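Local coordinates for protein mandelate racemase/muconate lactonizing enzyme (Polaromonas sp., PDB 2OG9) that belongs to the enolase superfamily and, like mandelate racemase, probably catalyses a metal-assisted reaction that begins with removal of a proton from a carboxylate substrate, at residues P11-T16 with E90-I95; C23-A28 with E338-L343; K140-Y145 with A325-R330; C151-G156 with R176-I181. One frame throughout, in Å; residues are numbered along the deposited sequence.

Interaction 1 (P11-T16 with E90-I95)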
loop_
_atom_site.group_PDB
_atom_site.type_symbol
_atom_site.label_atom_id
_atom_site.label_comp_id
_atom_site.label_asym_id
_atom_site.label_seq_id
_atom_site.Cartn_x
_atom_site.Cartn_y
_atom_site.Cartn_z
ATOM N N PRO A 11 19.337 -23.377 39.033
ATOM C CA PRO A 11 18.108 -23.470 38.211
ATOM C C PRO A 11 16.912 -23.838 39.086
ATOM O O PRO A 11 17.086 -24.280 40.221
ATOM C CB PRO A 11 18.357 -24.548 37.163
ATOM C CG PRO A 11 19.884 -24.560 37.085
ATOM C CD PRO A 11 20.345 -24.328 38.532
ATOM N N SER A 12 15.701 -23.653 38.561
ATOM C CA SER A 12 14.496 -23.991 39.318
ATOM C C SER A 12 14.511 -25.496 39.562
ATOM O O SER A 12 14.091 -25.978 40.614
ATOM C CB SER A 12 13.230 -23.614 38.533
ATOM O OG SER A 12 12.884 -24.613 37.578
ATOM N N ASP A 13 15.010 -26.228 38.569
ATOM C CA ASP A 13 15.091 -27.680 38.626
ATOM C C ASP A 13 16.145 -28.099 37.604
ATOM O O ASP A 13 16.842 -27.255 37.042
ATOM C CB ASP A 13 13.739 -28.289 38.246
ATOM C CG ASP A 13 13.556 -29.694 38.782
ATOM O OD1 ASP A 13 14.568 -30.352 39.118
ATOM O OD2 ASP A 13 12.389 -30.141 38.856
ATOM N N ARG A 14 16.252 -29.397 37.354
ATOM C CA ARG A 14 17.220 -29.895 36.392
ATOM C C ARG A 14 16.740 -31.216 35.795
ATOM O O ARG A 14 16.406 -32.150 36.522
ATOM C CB ARG A 14 18.575 -30.082 37.077
ATOM C CG ARG A 14 19.725 -30.343 36.132
ATOM C CD ARG A 14 20.423 -31.641 36.500
ATOM N NE ARG A 14 20.784 -31.674 37.917
ATOM C CZ ARG A 14 21.144 -32.775 38.569
ATOM N NH1 ARG A 14 21.193 -33.937 37.935
ATOM N NH2 ARG A 14 21.444 -32.716 39.861
ATOM N N ILE A 15 16.695 -31.278 34.468
ATOM C CA ILE A 15 16.258 -32.475 33.756
ATOM C C ILE A 15 17.330 -33.552 33.885
ATOM O O ILE A 15 18.496 -33.311 33.583
ATOM C CB ILE A 15 16.026 -32.174 32.253
ATOM C CG1 ILE A 15 14.910 -31.131 32.103
ATOM C CG2 ILE A 15 15.701 -33.465 31.505
ATOM C CD1 ILE A 15 14.648 -30.684 30.666
ATOM N N THR A 16 16.933 -34.743 34.317
ATOM C CA THR A 16 17.894 -35.821 34.495
ATOM C C THR A 16 17.617 -37.063 33.660
ATOM O O THR A 16 18.514 -37.871 33.434
ATOM C CB THR A 16 17.969 -36.236 35.981
ATOM O OG1 THR A 16 16.663 -36.595 36.444
ATOM C CG2 THR A 16 18.492 -35.083 36.829
ATOM N N GLU A 90 19.360 -29.364 31.883
ATOM C CA GLU A 90 18.693 -28.077 31.697
ATOM C C GLU A 90 17.537 -27.829 32.662
ATOM O O GLU A 90 16.914 -28.765 33.167
ATOM C CB GLU A 90 18.168 -27.963 30.262
ATOM C CG GLU A 90 19.239 -27.927 29.184
ATOM C CD GLU A 90 20.012 -26.622 29.172
ATOM O OE1 GLU A 90 19.484 -25.607 29.669
ATOM O OE2 GLU A 90 21.145 -26.604 28.649
ATOM N N ASP A 91 17.259 -26.551 32.903
ATOM C CA ASP A 91 16.167 -26.139 33.781
ATOM C C ASP A 91 14.872 -26.314 32.975
ATOM O O ASP A 91 14.637 -25.592 32.008
ATOM C CB ASP A 91 16.347 -24.665 34.168
ATOM C CG ASP A 91 15.375 -24.219 35.243
ATOM O OD1 ASP A 91 14.290 -24.827 35.351
ATOM O OD2 ASP A 91 15.691 -23.252 35.968
ATOM N N PRO A 92 14.013 -27.272 33.368
ATOM C CA PRO A 92 12.755 -27.523 32.658
ATOM C C PRO A 92 11.777 -26.352 32.583
ATOM O O PRO A 92 10.893 -26.339 31.722
ATOM C CB PRO A 92 12.166 -28.717 33.412
ATOM C CG PRO A 92 12.633 -28.465 34.821
ATOM C CD PRO A 92 14.087 -28.086 34.596
ATOM N N SER A 93 11.930 -25.368 33.466
ATOM C CA SER A 93 11.026 -24.219 33.469
ATOM C C SER A 93 11.263 -23.240 32.316
ATOM O O SER A 93 10.371 -22.475 31.962
ATOM C CB SER A 93 11.124 -23.467 34.804
ATOM O OG SER A 93 10.508 -24.201 35.857
ATOM N N ASP A 94 12.456 -23.259 31.734
ATOM C CA ASP A 94 12.781 -22.358 30.628
ATOM C C ASP A 94 12.374 -23.032 29.321
ATOM O O ASP A 94 13.207 -23.335 28.458
ATOM C CB ASP A 94 14.280 -22.044 30.643
ATOM C CG ASP A 94 14.700 -21.302 31.894
ATOM O OD1 ASP A 94 13.856 -20.584 32.469
ATOM O OD2 ASP A 94 15.878 -21.413 32.298
ATOM N N ILE A 95 11.069 -23.248 29.188
ATOM C CA ILE A 95 10.498 -23.940 28.045
ATOM C C ILE A 95 10.819 -23.378 26.669
ATOM O O ILE A 95 11.291 -24.114 25.798
ATOM C CB ILE A 95 8.965 -24.067 28.212
ATOM C CG1 ILE A 95 8.658 -24.714 29.570
ATOM C CG2 ILE A 95 8.376 -24.899 27.076
ATOM C CD1 ILE A 95 7.185 -25.044 29.790
#
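Asp91 carries CG anti to its backbone N (chi1 -171°), which sends the carboxylate toward the first residues of the model, and Ser12 turns OG between its own N and carbonyl carbon (chi1 82°) to meet it. Ser12 OG donates to Asp91 OD1 at 2.6 Å, on the syn side and near the carboxylate plane. Ser12 N takes the other oxygen, Asp91 OD2, also at 2.6 Å but from well above that plane. OD1 has a second donor in Ser93 N, 3.1 Å away, an Asx turn inside the type I turn from Asp91 to Asp94. All this sits at the edge of the N-terminal capping domain, where strand 15-26 starts beside the loop that enters helix 95-104. An alanine in place of Asp91 would probably leave Ser12 N, Ser12 OG and Ser93 N without their acceptor, and take one of its carboxylate partners from Lys140 of the second subunit. Further along, Ile15 N gives a fairly straight bond to Glu90 O at 2.8 Å, and Arg14 CA directs its hydrogen at the same Glu90 O from 3.4 Å. Pro92 lies beside this pairing: its CB is 3.9 Å from Ile15 CG1, the two side chains sliding past each other in opposite directions, and its CG is 3.6 Å from Asp13 CB. Asp13 OD1 accepts from Arg14 N and Gly58 N, and OD2 meets Arg133 and Thr56.

Interaction 2 (C23-A28 with E338-L343)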
loop_
_atom_site.group_PDB
_atom_site.type_symbol
_atom_site.label_atom_id
_atom_site.label_comp_id
_atom_site.label_asym_id
_atom_site.label_seq_id
_atom_site.Cartn_x
_atom_site.Cartn_y
_atom_site.Cartn_z
ATOM N N CYS A 23 4.972 -45.023 19.164
ATOM C CA CYS A 23 3.820 -45.902 19.305
ATOM C C CYS A 23 2.885 -45.856 18.100
ATOM O O CYS A 23 2.410 -44.792 17.720
ATOM C CB CYS A 23 3.070 -45.498 20.576
ATOM S SG CYS A 23 1.534 -46.365 20.876
ATOM N N TYR A 24 2.620 -47.012 17.498
ATOM C CA TYR A 24 1.735 -47.062 16.338
ATOM C C TYR A 24 0.312 -47.442 16.712
ATOM O O TYR A 24 0.011 -48.604 17.000
ATOM C CB TYR A 24 2.292 -48.018 15.287
ATOM C CG TYR A 24 3.475 -47.426 14.561
ATOM C CD1 TYR A 24 3.327 -46.857 13.296
ATOM C CD2 TYR A 24 4.732 -47.380 15.162
ATOM C CE1 TYR A 24 4.404 -46.255 12.649
ATOM C CE2 TYR A 24 5.815 -46.779 14.525
ATOM C CZ TYR A 24 5.642 -46.223 13.269
ATOM O OH TYR A 24 6.712 -45.643 12.627
ATOM N N LEU A 25 -0.550 -46.431 16.711
ATOM C CA LEU A 25 -1.960 -46.573 17.046
ATOM C C LEU A 25 -2.754 -47.162 15.887
ATOM O O LEU A 25 -2.893 -46.537 14.834
ATOM C CB LEU A 25 -2.536 -45.200 17.406
ATOM C CG LEU A 25 -4.042 -45.092 17.643
ATOM C CD1 LEU A 25 -4.421 -45.895 18.878
ATOM C CD2 LEU A 25 -4.423 -43.622 17.819
ATOM N N PRO A 26 -3.282 -48.382 16.058
ATOM C CA PRO A 26 -4.057 -48.980 14.970
ATOM C C PRO A 26 -5.449 -48.358 14.964
ATOM O O PRO A 26 -6.024 -48.107 16.022
ATOM C CB PRO A 26 -4.074 -50.459 15.342
ATOM C CG PRO A 26 -4.151 -50.410 16.824
ATOM C CD PRO A 26 -3.155 -49.315 17.192
ATOM N N LEU A 27 -5.983 -48.082 13.782
ATOM C CA LEU A 27 -7.309 -47.488 13.699
ATOM C C LEU A 27 -8.341 -48.585 13.468
ATOM O O LEU A 27 -8.165 -49.441 12.601
ATOM C CB LEU A 27 -7.359 -46.454 12.571
ATOM C CG LEU A 27 -6.373 -45.284 12.705
ATOM C CD1 LEU A 27 -6.553 -44.332 11.543
ATOM C CD2 LEU A 27 -6.601 -44.559 14.021
ATOM N N ALA A 28 -9.410 -48.566 14.260
ATOM C CA ALA A 28 -10.465 -49.567 14.143
ATOM C C ALA A 28 -11.102 -49.495 12.764
ATOM O O ALA A 28 -11.642 -50.481 12.262
ATOM C CB ALA A 28 -11.522 -49.341 15.217
ATOM N N GLU A 338 -12.714 -39.747 18.965
ATOM C CA GLU A 338 -12.234 -40.863 19.802
ATOM C C GLU A 338 -10.980 -41.661 19.464
ATOM O O GLU A 338 -10.534 -42.441 20.297
ATOM C CB GLU A 338 -13.412 -41.844 19.984
ATOM C CG GLU A 338 -13.835 -42.591 18.692
ATOM C CD GLU A 338 -14.480 -41.676 17.623
ATOM O OE1 GLU A 338 -15.298 -40.797 17.979
ATOM O OE2 GLU A 338 -14.180 -41.838 16.418
ATOM N N TRP A 339 -10.370 -41.451 18.301
ATOM C CA TRP A 339 -9.199 -42.277 17.921
ATOM C C TRP A 339 -8.026 -42.474 18.907
ATOM O O TRP A 339 -7.464 -43.569 18.996
ATOM C CB TRP A 339 -8.587 -41.801 16.593
ATOM C CG TRP A 339 -9.549 -41.690 15.454
ATOM C CD1 TRP A 339 -10.892 -41.911 15.488
ATOM C CD2 TRP A 339 -9.245 -41.253 14.122
ATOM N NE1 TRP A 339 -11.450 -41.635 14.262
ATOM C CE2 TRP A 339 -10.461 -41.230 13.405
ATOM C CE3 TRP A 339 -8.063 -40.874 13.468
ATOM C CZ2 TRP A 339 -10.532 -40.842 12.064
ATOM C CZ3 TRP A 339 -8.133 -40.489 12.134
ATOM C CH2 TRP A 339 -9.362 -40.477 11.446
ATOM N N LEU A 340 -7.646 -41.419 19.621
ATOM C CA LEU A 340 -6.521 -41.516 20.534
ATOM C C LEU A 340 -6.804 -42.103 21.915
ATOM O O LEU A 340 -5.869 -42.440 22.635
ATOM C CB LEU A 340 -5.877 -40.143 20.716
ATOM C CG LEU A 340 -5.538 -39.349 19.453
ATOM C CD1 LEU A 340 -4.684 -38.145 19.851
ATOM C CD2 LEU A 340 -4.784 -40.223 18.459
ATOM N N GLU A 341 -8.073 -42.224 22.288
ATOM C CA GLU A 341 -8.436 -42.733 23.613
ATOM C C GLU A 341 -7.694 -43.978 24.121
ATOM O O GLU A 341 -7.308 -44.026 25.284
ATOM C CB GLU A 341 -9.951 -42.971 23.686
ATOM C CG GLU A 341 -10.764 -41.700 23.476
ATOM C CD GLU A 341 -12.250 -41.897 23.723
ATOM O OE1 GLU A 341 -12.790 -42.949 23.319
ATOM O OE2 GLU A 341 -12.879 -40.990 24.310
ATOM N N PRO A 342 -7.484 -44.995 23.264
ATOM C CA PRO A 342 -6.782 -46.214 23.694
ATOM C C PRO A 342 -5.377 -45.982 24.263
ATOM O O PRO A 342 -4.852 -46.821 24.990
ATOM C CB PRO A 342 -6.730 -47.053 22.416
ATOM C CG PRO A 342 -7.945 -46.635 21.685
ATOM C CD PRO A 342 -7.951 -45.137 21.876
ATOM N N LEU A 343 -4.776 -44.847 23.927
ATOM C CA LEU A 343 -3.426 -44.530 24.387
ATOM C C LEU A 343 -3.362 -44.044 25.826
ATOM O O LEU A 343 -2.310 -44.111 26.460
ATOM C CB LEU A 343 -2.809 -43.443 23.501
ATOM C CG LEU A 343 -2.668 -43.667 21.995
ATOM C CD1 LEU A 343 -2.220 -42.363 21.344
ATOM C CD2 LEU A 343 -1.666 -44.780 21.717
#
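Trp339 is the first residue of 338-343 to meet strand 15-26, and it does so twice. Its six-membered ring comes to Leu27, with CE3 4.0 Å from Leu27 CD2, the two side chains crossing obliquely. Trp339 O lies 3.3 Å from Leu25 CD2. Leu340 follows: its side chain starts out away from the strand, yet bends back until Leu340 CD2 is 3.5 Å from Leu25 CD2, a tight methyl pair between side chains crossing at about a right angle. Pro342 adds a looser touch, CB to Leu25 CD1 at 4.4 Å. At the end of the walk Leu343 sets CD2 against two residues of the strand, 3.7 Å from Cys23 SG and 4.1 Å from Leu25 CD1. Trp374 packs against Cys23, Leu25 and Pro342 alike. The contact joins the antiparallel sheet of the capping domain to a 3-10 turn in the loop that follows strand 333-335 of the barrel domain. Between the two segments the chemistry is almost wholly apolar, the carbonyl O of Trp339 against a methyl being the exception, and the join between them probably rests on close fit and burial of apolar surface.

Interaction 3 (K140-Y145 with A325-R330)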
loop_
_atom_site.group_PDB
_atom_site.type_symbol
_atom_site.label_atom_id
_atom_site.label_comp_id
_atom_site.label_asym_id
_atom_site.label_seq_id
_atom_site.Cartn_x
_atom_site.Cartn_y
_atom_site.Cartn_z
ATOM N N LYS A 140 -5.578 -24.033 33.487
ATOM C CA LYS A 140 -5.486 -23.078 34.578
ATOM C C LYS A 140 -4.092 -22.464 34.680
ATOM O O LYS A 140 -3.949 -21.326 35.124
ATOM C CB LYS A 140 -5.882 -23.743 35.903
ATOM C CG LYS A 140 -7.378 -24.077 35.994
ATOM C CD LYS A 140 -8.243 -22.809 36.039
ATOM C CE LYS A 140 -9.739 -23.153 36.017
ATOM N NZ LYS A 140 -10.619 -21.959 36.242
ATOM N N LEU A 141 -3.065 -23.202 34.273
ATOM C CA LEU A 141 -1.714 -22.654 34.322
ATOM C C LEU A 141 -1.644 -21.495 33.330
ATOM O O LEU A 141 -1.120 -20.423 33.630
ATOM C CB LEU A 141 -0.677 -23.711 33.942
ATOM C CG LEU A 141 0.757 -23.195 33.773
ATOM C CD1 LEU A 141 1.300 -22.712 35.106
ATOM C CD2 LEU A 141 1.634 -24.312 33.215
ATOM N N LEU A 142 -2.194 -21.715 32.146
ATOM C CA LEU A 142 -2.204 -20.688 31.109
ATOM C C LEU A 142 -3.196 -19.590 31.458
ATOM O O LEU A 142 -2.995 -18.429 31.104
ATOM C CB LEU A 142 -2.602 -21.304 29.770
ATOM C CG LEU A 142 -1.678 -22.359 29.166
ATOM C CD1 LEU A 142 -2.312 -22.894 27.891
ATOM C CD2 LEU A 142 -0.314 -21.742 28.880
ATOM N N GLY A 143 -4.259 -19.972 32.164
ATOM C CA GLY A 143 -5.307 -19.038 32.530
ATOM C C GLY A 143 -6.447 -19.307 31.562
ATOM O O GLY A 143 -6.257 -19.199 30.353
ATOM N N SER A 144 -7.624 -19.663 32.063
ATOM C CA SER A 144 -8.730 -19.961 31.159
ATOM C C SER A 144 -9.833 -18.913 31.134
ATOM O O SER A 144 -9.921 -18.060 32.012
ATOM C CB SER A 144 -9.336 -21.327 31.500
ATOM O OG SER A 144 -9.988 -21.288 32.752
ATOM N N TYR A 145 -10.666 -18.986 30.102
ATOM C CA TYR A 145 -11.791 -18.076 29.933
ATOM C C TYR A 145 -13.097 -18.836 30.094
ATOM O O TYR A 145 -14.171 -18.235 30.212
ATOM C CB TYR A 145 -11.755 -17.454 28.538
ATOM C CG TYR A 145 -10.805 -16.295 28.408
ATOM C CD1 TYR A 145 -11.215 -15.001 28.716
ATOM C CD2 TYR A 145 -9.491 -16.487 27.973
ATOM C CE1 TYR A 145 -10.346 -13.922 28.586
ATOM C CE2 TYR A 145 -8.615 -15.412 27.845
ATOM C CZ TYR A 145 -9.055 -14.134 28.153
ATOM O OH TYR A 145 -8.207 -13.061 28.007
ATOM N N ALA A 325 -7.690 -24.364 23.920
ATOM C CA ALA A 325 -8.901 -23.655 23.518
ATOM C C ALA A 325 -9.524 -22.918 24.702
ATOM O O ALA A 325 -10.078 -21.829 24.547
ATOM C CB ALA A 325 -9.912 -24.636 22.926
ATOM N N ALA A 326 -9.435 -23.509 25.887
ATOM C CA ALA A 326 -10.004 -22.884 27.075
ATOM C C ALA A 326 -9.315 -21.553 27.372
ATOM O O ALA A 326 -9.912 -20.651 27.957
ATOM C CB ALA A 326 -9.862 -23.820 28.275
ATOM N N ALA A 327 -8.059 -21.440 26.963
ATOM C CA ALA A 327 -7.270 -20.236 27.199
ATOM C C ALA A 327 -7.429 -19.129 26.151
ATOM O O ALA A 327 -6.851 -18.058 26.307
ATOM C CB ALA A 327 -5.785 -20.615 27.329
ATOM N N TYR A 328 -8.201 -19.372 25.094
ATOM C CA TYR A 328 -8.395 -18.354 24.050
ATOM C C TYR A 328 -9.533 -17.412 24.455
ATOM O O TYR A 328 -10.581 -17.862 24.912
ATOM C CB TYR A 328 -8.719 -19.027 22.712
ATOM C CG TYR A 328 -8.526 -18.132 21.503
ATOM C CD1 TYR A 328 -7.247 -17.734 21.103
ATOM C CD2 TYR A 328 -9.617 -17.687 20.757
ATOM C CE1 TYR A 328 -7.061 -16.911 19.983
ATOM C CE2 TYR A 328 -9.442 -16.866 19.640
ATOM C CZ TYR A 328 -8.162 -16.482 19.262
ATOM O OH TYR A 328 -7.991 -15.655 18.169
ATOM N N PRO A 329 -9.346 -16.093 24.278
ATOM C CA PRO A 329 -10.342 -15.071 24.630
ATOM C C PRO A 329 -11.737 -15.253 24.035
ATOM O O PRO A 329 -12.737 -15.064 24.727
ATOM C CB PRO A 329 -9.687 -13.770 24.160
ATOM C CG PRO A 329 -8.210 -14.074 24.251
ATOM C CD PRO A 329 -8.142 -15.468 23.696
ATOM N N ARG A 330 -11.811 -15.603 22.753
ATOM C CA ARG A 330 -13.104 -15.780 22.092
ATOM C C ARG A 330 -13.533 -17.242 22.016
ATOM O O ARG A 330 -12.698 -18.131 21.883
ATOM C CB ARG A 330 -13.063 -15.177 20.686
ATOM C CG ARG A 330 -13.060 -13.653 20.665
ATOM C CD ARG A 330 -13.036 -13.133 19.238
ATOM N NE ARG A 330 -11.700 -13.180 18.657
ATOM C CZ ARG A 330 -10.718 -12.344 18.980
ATOM N NH1 ARG A 330 -10.925 -11.394 19.881
ATOM N NH2 ARG A 330 -9.531 -12.449 18.399
#
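Tyr145 N donates to Ala326 O at 2.8 Å in a nearly straight bond, and the ring of the same tyrosine makes most of the remaining contact. CG is anti to the carbonyl carbon (chi1 -81°), and from there the ring lies with one face against Pro329. CA of Pro329 stands over the ring centre, 3.7 Å from the Tyr145 centroid, as a CH-pi contact, while its CG is 3.9 Å from Tyr145 CE2. Ala327 O comes instead to the ring edge, in plane, 3.5 Å from Tyr145 CD2. On the other side of Ala327 the methyl CB packs 3.4 Å from Gly143 O and 4.1 Å from Leu142 CB. Both segments leave helices here: 138-142 gives up its helical path at Gly143, whose positive phi calls for glycine, and 325-330 leads out of helix 318-326. The capping domain thus meets the C-terminal end of barrel helix 318-326. Further out, Arg146 bonds Tyr328 O, and the second subunit closes in: its Asp94 takes the Ser144 hydroxyl and its Ala96 packs on Tyr145. Carbonyls at the end of a helix lack the donors of a next turn; here Tyr145 N supplies one, the slightly positive ring edge probably suits Ala327 O, and the electron-rich face receives the CA-H of Pro329.

Interaction 4 (C151-G156 with R176-I181)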
loop_
_atom_site.group_PDB
_atom_site.type_symbol
_atom_site.label_atom_id
_atom_site.label_comp_id
_atom_site.label_asym_id
_atom_site.label_seq_id
_atom_site.Cartn_x
_atom_site.Cartn_y
_atom_site.Cartn_z
ATOM N N CYS A 151 -18.093 -28.213 21.218
ATOM C CA CYS A 151 -17.509 -29.325 20.487
ATOM C C CYS A 151 -18.418 -29.788 19.358
ATOM O O CYS A 151 -19.618 -29.496 19.342
ATOM C CB CYS A 151 -17.224 -30.506 21.427
ATOM S SG CYS A 151 -18.700 -31.295 22.143
ATOM N N TYR A 152 -17.828 -30.522 18.419
ATOM C CA TYR A 152 -18.544 -31.048 17.269
ATOM C C TYR A 152 -17.852 -32.335 16.861
ATOM O O TYR A 152 -16.728 -32.602 17.294
ATOM C CB TYR A 152 -18.482 -30.046 16.115
ATOM C CG TYR A 152 -17.078 -29.794 15.592
ATOM C CD1 TYR A 152 -16.593 -30.476 14.478
ATOM C CD2 TYR A 152 -16.235 -28.876 16.217
ATOM C CE1 TYR A 152 -15.300 -30.253 13.997
ATOM C CE2 TYR A 152 -14.937 -28.645 15.745
ATOM C CZ TYR A 152 -14.480 -29.337 14.637
ATOM O OH TYR A 152 -13.199 -29.123 14.174
ATOM N N ASN A 153 -18.521 -33.135 16.040
ATOM C CA ASN A 153 -17.937 -34.379 15.564
ATOM C C ASN A 153 -18.475 -34.724 14.177
ATOM O O ASN A 153 -19.390 -34.066 13.676
ATOM C CB ASN A 153 -18.201 -35.514 16.574
ATOM C CG ASN A 153 -19.580 -36.149 16.432
ATOM O OD1 ASN A 153 -20.501 -35.575 15.852
ATOM N ND2 ASN A 153 -19.726 -37.348 16.992
ATOM N N THR A 154 -17.892 -35.743 13.553
ATOM C CA THR A 154 -18.309 -36.180 12.221
ATOM C C THR A 154 -19.266 -37.357 12.356
ATOM O O THR A 154 -19.890 -37.782 11.381
ATOM C CB THR A 154 -17.105 -36.653 11.388
ATOM O OG1 THR A 154 -16.585 -37.866 11.953
ATOM C CG2 THR A 154 -16.007 -35.597 11.385
ATOM N N SER A 155 -19.369 -37.879 13.575
ATOM C CA SER A 155 -20.228 -39.023 13.858
ATOM C C SER A 155 -19.805 -40.203 12.986
ATOM O O SER A 155 -20.645 -40.955 12.482
ATOM C CB SER A 155 -21.692 -38.674 13.595
ATOM O OG SER A 155 -22.160 -37.711 14.522
ATOM N N GLY A 156 -18.493 -40.345 12.809
ATOM C CA GLY A 156 -17.950 -41.428 12.007
ATOM C C GLY A 156 -18.385 -41.381 10.555
ATOM O O GLY A 156 -18.473 -42.416 9.891
ATOM N N ARG A 176 -26.019 -37.645 22.622
ATOM C CA ARG A 176 -24.979 -37.922 23.604
ATOM C C ARG A 176 -24.319 -36.627 24.086
ATOM O O ARG A 176 -23.452 -36.651 24.958
ATOM C CB ARG A 176 -23.922 -38.867 23.021
ATOM C CG ARG A 176 -23.146 -38.284 21.865
ATOM C CD ARG A 176 -22.159 -39.274 21.257
ATOM N NE ARG A 176 -21.082 -39.638 22.173
ATOM C CZ ARG A 176 -19.952 -40.223 21.792
ATOM N NH1 ARG A 176 -19.750 -40.508 20.511
ATOM N NH2 ARG A 176 -19.024 -40.528 22.690
ATOM N N GLY A 177 -24.722 -35.496 23.512
ATOM C CA GLY A 177 -24.163 -34.228 23.948
ATOM C C GLY A 177 -23.277 -33.444 22.994
ATOM O O GLY A 177 -22.819 -32.359 23.351
ATOM N N ILE A 178 -23.024 -33.971 21.798
ATOM C CA ILE A 178 -22.181 -33.265 20.833
ATOM C C ILE A 178 -22.857 -31.953 20.440
ATOM O O ILE A 178 -24.077 -31.894 20.308
ATOM C CB ILE A 178 -21.926 -34.124 19.572
ATOM C CG1 ILE A 178 -21.124 -35.375 19.947
ATOM C CG2 ILE A 178 -21.144 -33.324 18.536
ATOM C CD1 ILE A 178 -19.704 -35.088 20.432
ATOM N N GLY A 179 -22.062 -30.903 20.252
ATOM C CA GLY A 179 -22.627 -29.606 19.913
ATOM C C GLY A 179 -22.687 -29.224 18.445
ATOM O O GLY A 179 -23.151 -28.135 18.113
ATOM N N GLY A 180 -22.225 -30.105 17.567
ATOM C CA GLY A 180 -22.247 -29.808 16.146
ATOM C C GLY A 180 -21.787 -30.986 15.313
ATOM O O GLY A 180 -21.178 -31.921 15.836
ATOM N N ILE A 181 -22.065 -30.928 14.011
ATOM C CA ILE A 181 -21.701 -31.998 13.085
ATOM C C ILE A 181 -20.873 -31.496 11.900
ATOM O O ILE A 181 -21.281 -30.573 11.201
ATOM C CB ILE A 181 -22.976 -32.676 12.505
ATOM C CG1 ILE A 181 -23.842 -33.241 13.636
ATOM C CG2 ILE A 181 -22.590 -33.755 11.514
ATOM C CD1 ILE A 181 -23.185 -34.351 14.431
#
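Asn153 and Ile181 form a single backbone bridge where strand 148-152 ends and strand 181-184 begins, the two joined through helix 163-175 as a beta-alpha-beta unit of the barrel domain. Asn153 N donates to Gly180 O at 2.9 Å, coming from above the carbonyl plane, and on the far side of the bridge Ile181 CA points its hydrogen at Asn153 O, 3.2 Å away. Two residues back on each segment, Gly179 N makes a weak bond to Cys151 O at 3.0 Å. The backbones run close here, Gly179 lying against Cys151 O and Gly180 against Tyr152. Asn153 turns CG between its N and carbonyl carbon (chi1 82°), which puts CG beside Ile178, with OD1 reaching the methyls of both isoleucines. The side chain crosses Ile178 at about a right angle, OD1 lying 3.6 Å from Ile178 CG2, and lies side by side with Ile181, whose CD1 is 3.3 Å from Asn153 OD1. That CD1 also touches Ser155 OG, at 3.5 Å. The polar ends look to the helix: Asn153 ND2 and Ser155 OG both bond to the hydroxyl of Ser173. An alanine at Asn153 would probably cost Ser173 one of these partners and leave a gap beside Ile178 CG2 and Ile181 CD1, where the amide had packed. Gly177 ends helix 163-175 in a Schellman motif, and the chain turns from there to the next strand, as in the repeated strand-helix-strand path of a TIM barrel.

How the interactions relate
From the N terminus, interaction 1 closes first, bringing the loop before helix 95-104 back to the start of strand 15-26. The same strand enters interaction 2 at its other end, about 31 Å away between centres, and the two cross, because residues 23-28 lie within the first loop while 338-343 come much later. Inside the long span of interaction 2 falls interaction 3, and inside that, interaction 4, a short closure within the barrel. Interactions 2 and 3 tie the capping domain to the barrel at two places about 27 Å apart, between centres. Interactions 1 and 3 both face the second subunit, where Asp91 and Asp94 of one chain meet Lys140 of the other.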